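Local coordinates for protein NUDIX hydrolase (Alicyclobacillus acidocaldarius subsp. acidocaldarius, PDB 3QSJ) that probably hydrolyses phosphorus-containing anhydrides with the help of divalent metal ions, as Nudix family enzymes do, and binds a calcium ion in this crystal, at residues V14-G19 with I24-V29; T5-A10 with R141-P146. One frame throughout, in Å; residues are numbered along the deposited sequence. Where two conformers were deposited one is given.

Contact 1: residues V14-G19 with I24-V29; sequences VVIRDG and IEVLVV
Arg17 and Glu25 face each other in a hydrogen-bonded antiparallel pair of the hairpin formed by strands 7-18 and 24-31. Their backbones bond both ways, Arg17 N to Glu25 O and Glu25 N to Arg17 O, each 2.9 Å. Further along, Leu27 N reaches Val15 O at 3.0 Å, and a water accepts from Val15 N and donates to Leu27 O.

In the salt bridge, Arg17 NE (2.8 Å) and NH2 (3.0 Å) converge on Glu25 OE1, which lies almost in the guanidinium plane, although the carboxylate is turned 48° from it. CG of Arg17 sits between its backbone N and carbonyl carbon (chi1 70°), and the chain then runs extended beside Glu25 CB. Glu25 OE2 accepts from Ala20 N. A methionine in place of Arg17 would probably leave OE1 without its two donors and the buried carboxylate without its charge partner.

The apolar contacts include Ile16 CB on Ile24 CG2 and Val14 CG1 on Val26 CG2, both 3.8 Å, and Val15 CB on Leu27 CD1 at 4.0 Å.

Ile16 and Val26 turn an aliphatic face to helix 198-209, while on the other face Arg17 joins Glu25 in an ion pair and Trp179 in a cation-pi contact.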
# COMPACT_ATOMS: atom_id res chain seq x y z
N VAL A 14 2.04 1.20 2.96
CA VAL A 14 2.42 2.50 3.50
C VAL A 14 3.84 2.66 3.00
O VAL A 14 4.77 2.01 3.53
CB VAL A 14 2.32 2.50 5.05
CG1 VAL A 14 2.67 3.89 5.62
CG2 VAL A 14 0.92 2.06 5.51
N VAL A 15 4.01 3.51 1.98
CA VAL A 15 5.34 3.70 1.35
C VAL A 15 5.90 4.99 1.91
O VAL A 15 5.32 6.07 1.73
CB VAL A 15 5.20 3.75 -0.19
CG1 VAL A 15 6.59 3.81 -0.85
CG2 VAL A 15 4.40 2.55 -0.72
N ILE A 16 7.05 4.90 2.55
CA ILE A 16 7.67 6.07 3.19
C ILE A 16 9.07 6.42 2.75
O ILE A 16 9.75 5.63 2.12
CB ILE A 16 7.72 5.84 4.73
CG1 ILE A 16 8.72 4.69 5.12
CG2 ILE A 16 6.32 5.66 5.32
CD1 ILE A 16 8.94 4.54 6.70
N ARG A 17 9.49 7.65 3.07
CA ARG A 17 10.88 8.02 2.81
C ARG A 17 11.28 9.07 3.88
O ARG A 17 10.43 9.66 4.53
CB ARG A 17 11.01 8.60 1.39
CG ARG A 17 10.33 9.97 1.26
CD ARG A 17 10.27 10.39 -0.19
NE ARG A 17 9.76 11.77 -0.34
CZ ARG A 17 9.59 12.34 -1.53
NH1 ARG A 17 9.89 11.66 -2.64
NH2 ARG A 17 9.13 13.60 -1.62
N ASP A 18 12.57 9.28 4.06
CA ASP A 18 13.04 10.35 4.93
C ASP A 18 12.89 11.63 4.12
O ASP A 18 13.39 11.69 2.99
CB ASP A 18 14.50 10.13 5.30
CG ASP A 18 14.69 9.03 6.34
OD1 ASP A 18 13.80 8.91 7.26
OD2 ASP A 18 15.69 8.32 6.25
N GLY A 19 12.16 12.61 4.67
CA GLY A 19 11.82 13.83 3.96
C GLY A 19 12.47 15.09 4.49
O GLY A 19 13.43 15.04 5.27
N ILE A 24 9.33 12.06 8.35
CA ILE A 24 8.99 11.02 7.38
C ILE A 24 7.90 11.56 6.45
O ILE A 24 6.93 12.17 6.90
CB ILE A 24 8.51 9.76 8.12
CG1 ILE A 24 9.67 9.17 8.94
CG2 ILE A 24 7.94 8.75 7.11
CD1 ILE A 24 9.35 7.99 9.91
N GLU A 25 8.03 11.24 5.16
CA GLU A 25 7.02 11.54 4.14
C GLU A 25 6.44 10.23 3.70
O GLU A 25 7.13 9.22 3.76
CB GLU A 25 7.66 12.27 2.95
CG GLU A 25 8.09 13.64 3.41
CD GLU A 25 8.92 14.46 2.46
OE1 GLU A 25 9.21 13.97 1.34
OE2 GLU A 25 9.26 15.61 2.85
N VAL A 26 5.21 10.25 3.17
CA VAL A 26 4.47 9.01 2.83
C VAL A 26 3.63 9.25 1.58
O VAL A 26 3.22 10.39 1.36
CB VAL A 26 3.60 8.60 4.07
CG1 VAL A 26 2.58 9.70 4.48
CG2 VAL A 26 2.93 7.24 3.86
N LEU A 27 3.35 8.19 0.79
CA LEU A 27 2.54 8.33 -0.40
C LEU A 27 1.08 8.18 0.01
O LEU A 27 0.67 7.15 0.61
CB LEU A 27 2.89 7.25 -1.44
CG LEU A 27 4.11 7.49 -2.29
CD1 LEU A 27 4.36 6.28 -3.17
CD2 LEU A 27 3.90 8.74 -3.20
N VAL A 28 0.30 9.16 -0.32
CA VAL A 28 -1.12 9.05 -0.03
C VAL A 28 -1.85 9.31 -1.31
O VAL A 28 -1.29 9.92 -2.24
CB VAL A 28 -1.61 9.99 1.11
CG1 VAL A 28 -1.05 9.55 2.46
CG2 VAL A 28 -1.27 11.45 0.82
N VAL A 29 -3.10 8.87 -1.35
CA VAL A 29 -3.98 9.11 -2.51
C VAL A 29 -5.33 9.65 -2.02
O VAL A 29 -5.68 9.44 -0.86
CB VAL A 29 -4.16 7.84 -3.35
CG1 VAL A 29 -2.79 7.35 -3.88
CG2 VAL A 29 -4.88 6.74 -2.55
O HOH W 1 1.86 4.71 0.89

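Contact 2: residues T5-A10 with R141-P146; sequences TDIRKA and RFVTPP
Ile7 and Val143 meet methyl to methyl, CG2 against CG1 at 4.0 Å, and a second touch joins Lys9 to Arg141. No direct hydrogen bond links 5-10 with 141-146, and their closest alpha carbons, those of Ile7 and Val143, stay 7.9 Å apart. In both apolar residues the touching methyl is the one anti to its own backbone nitrogen, and the two side chains approach at a slant.

Arg141 is the side chain to follow. Its CB starts 8.8 Å from Lys9 CE. CG stands opposite the backbone N (chi1 -179°), and the chain runs extended through CD to NE, steadily closing on the lysine. Arg141 CD is still 6.8 Å from Lys9 CE, while Arg141 NE is 5.5 Å from it. Beyond CZ it is NH2 that makes the touch, 3.9 Å from Lys9 CE, the lysine's last methylene; the ammonium NZ of Lys9 stands 4.9 Å from Arg141 NH2. The two like charges would be expected to be offset by nearby acids: NH2 makes a salt bridge with Asp153, and NH1 and Lys9 NZ have long, weak ion pairs with Asp69 and Asp71 respectively.

At the other end of the contact, a water accepts from Thr5 OG1 and donates to Pro146 O, bridging the two loops.

These are side chains of non-neighbouring strands. Strand 151-160 runs between them, parallel to 7-18 and antiparallel to 137-143, and Ile7 and Arg141 both rest on its residues. Segment 141-146 also meets helix 198-209, through Phe142 on Pro199 and Pro145 on Arg198.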
# COMPACT_ATOMS: atom_id res chain seq x y z
N THR A 5 -23.13 -9.06 6.67
CA THR A 5 -22.12 -8.33 5.92
C THR A 5 -20.81 -9.15 5.65
O THR A 5 -20.20 -9.64 6.58
CB THR A 5 -21.86 -6.98 6.66
OG1 THR A 5 -23.11 -6.31 6.88
CG2 THR A 5 -20.98 -6.07 5.89
N ASP A 6 -20.37 -9.19 4.39
CA ASP A 6 -19.08 -9.80 4.00
C ASP A 6 -17.96 -9.04 4.73
O ASP A 6 -18.03 -7.81 4.81
CB ASP A 6 -18.83 -9.54 2.49
CG ASP A 6 -19.75 -10.30 1.55
OD1 ASP A 6 -19.98 -11.50 1.80
OD2 ASP A 6 -20.17 -9.71 0.53
N ILE A 7 -16.93 -9.73 5.25
CA ILE A 7 -15.77 -9.04 5.83
C ILE A 7 -14.67 -9.28 4.80
O ILE A 7 -14.13 -10.41 4.68
CB ILE A 7 -15.42 -9.62 7.22
CG1 ILE A 7 -16.57 -9.38 8.19
CG2 ILE A 7 -14.10 -9.00 7.76
CD1 ILE A 7 -16.44 -10.37 9.47
N ARG A 8 -14.44 -8.28 3.97
CA ARG A 8 -13.58 -8.46 2.80
C ARG A 8 -12.09 -8.38 3.12
O ARG A 8 -11.64 -7.38 3.65
CB ARG A 8 -13.99 -7.45 1.72
CG ARG A 8 -13.30 -7.69 0.37
CD ARG A 8 -14.28 -8.24 -0.66
NE ARG A 8 -13.60 -8.72 -1.87
CZ ARG A 8 -13.62 -8.10 -3.05
NH1 ARG A 8 -12.99 -8.61 -4.09
NH2 ARG A 8 -14.26 -6.94 -3.18
N LYS A 9 -11.33 -9.46 2.84
CA LYS A 9 -9.87 -9.40 3.02
C LYS A 9 -9.25 -8.34 2.07
O LYS A 9 -9.58 -8.30 0.86
CB LYS A 9 -9.22 -10.76 2.74
CG LYS A 9 -9.50 -11.77 3.89
CD LYS A 9 -8.57 -11.53 5.05
CE LYS A 9 -8.79 -12.62 6.12
NZ LYS A 9 -8.80 -13.99 5.51
N ALA A 10 -8.38 -7.49 2.61
CA ALA A 10 -7.72 -6.41 1.87
C ALA A 10 -6.35 -6.16 2.44
O ALA A 10 -5.99 -6.69 3.51
CB ALA A 10 -8.56 -5.13 2.02
N ARG A 141 -3.24 -4.90 11.58
CA ARG A 141 -4.37 -5.57 10.96
C ARG A 141 -5.60 -4.96 11.58
O ARG A 141 -5.66 -4.81 12.81
CB ARG A 141 -4.33 -7.07 11.22
CG ARG A 141 -5.46 -7.85 10.58
CD ARG A 141 -5.39 -9.32 11.01
NE ARG A 141 -6.51 -10.07 10.42
CZ ARG A 141 -6.66 -11.39 10.45
NH1 ARG A 141 -5.78 -12.15 11.11
NH2 ARG A 141 -7.69 -11.96 9.81
N PHE A 142 -6.53 -4.51 10.73
CA PHE A 142 -7.72 -3.82 11.24
C PHE A 142 -8.96 -4.33 10.58
O PHE A 142 -9.07 -4.35 9.35
CB PHE A 142 -7.59 -2.30 11.03
CG PHE A 142 -6.48 -1.73 11.87
CD1 PHE A 142 -6.59 -1.70 13.26
CD2 PHE A 142 -5.29 -1.33 11.29
CE1 PHE A 142 -5.53 -1.28 14.05
CE2 PHE A 142 -4.24 -0.85 12.09
CZ PHE A 142 -4.38 -0.83 13.46
N VAL A 143 -9.97 -4.64 11.41
CA VAL A 143 -11.23 -5.10 10.88
C VAL A 143 -12.24 -3.95 11.11
O VAL A 143 -12.41 -3.45 12.25
CB VAL A 143 -11.71 -6.42 11.58
CG1 VAL A 143 -13.05 -6.89 10.99
CG2 VAL A 143 -10.66 -7.52 11.51
N THR A 144 -12.96 -3.57 10.04
CA THR A 144 -13.95 -2.52 10.19
C THR A 144 -14.93 -2.97 11.28
O THR A 144 -15.35 -4.13 11.28
CB THR A 144 -14.68 -2.34 8.86
OG1 THR A 144 -13.70 -2.31 7.81
CG2 THR A 144 -15.58 -1.09 8.86
N PRO A 145 -15.29 -2.07 12.22
CA PRO A 145 -16.32 -2.41 13.24
C PRO A 145 -17.65 -2.92 12.65
O PRO A 145 -18.06 -2.46 11.55
CB PRO A 145 -16.53 -1.08 13.98
CG PRO A 145 -15.28 -0.30 13.72
CD PRO A 145 -14.86 -0.66 12.33
N PRO A 146 -18.32 -3.87 13.35
CA PRO A 146 -19.56 -4.47 12.82
C PRO A 146 -20.76 -3.53 12.65
O PRO A 146 -21.74 -3.92 12.03
CB PRO A 146 -19.84 -5.62 13.80
CG PRO A 146 -19.19 -5.20 15.06
CD PRO A 146 -17.94 -4.51 14.64
O HOH W 2 -22.43 -4.67 9.09

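In the fold
From the N terminus, the chain enters strand 7-18 through the 5-10 end of contact 2 and reaches contact 1 at the far end of the same strand. Contact 1 closes at once, across a four-residue turn into strand 24-31. Contact 2 stays open until 141-146 returns, so its 130-residue span takes in both segments of contact 1, along with helix 72-87, which supplies two of the calcium ligands, Glu82 and Glu86. The loops therefore nest without crossing. The centres of contact 1 and contact 2 lie about 25 Å apart, on opposite sides of the chain's centre. Contact 1 joins adjacent strands within the mixed sheet; contact 2 relates strand 7-18 to 137-143, with 151-160 between them.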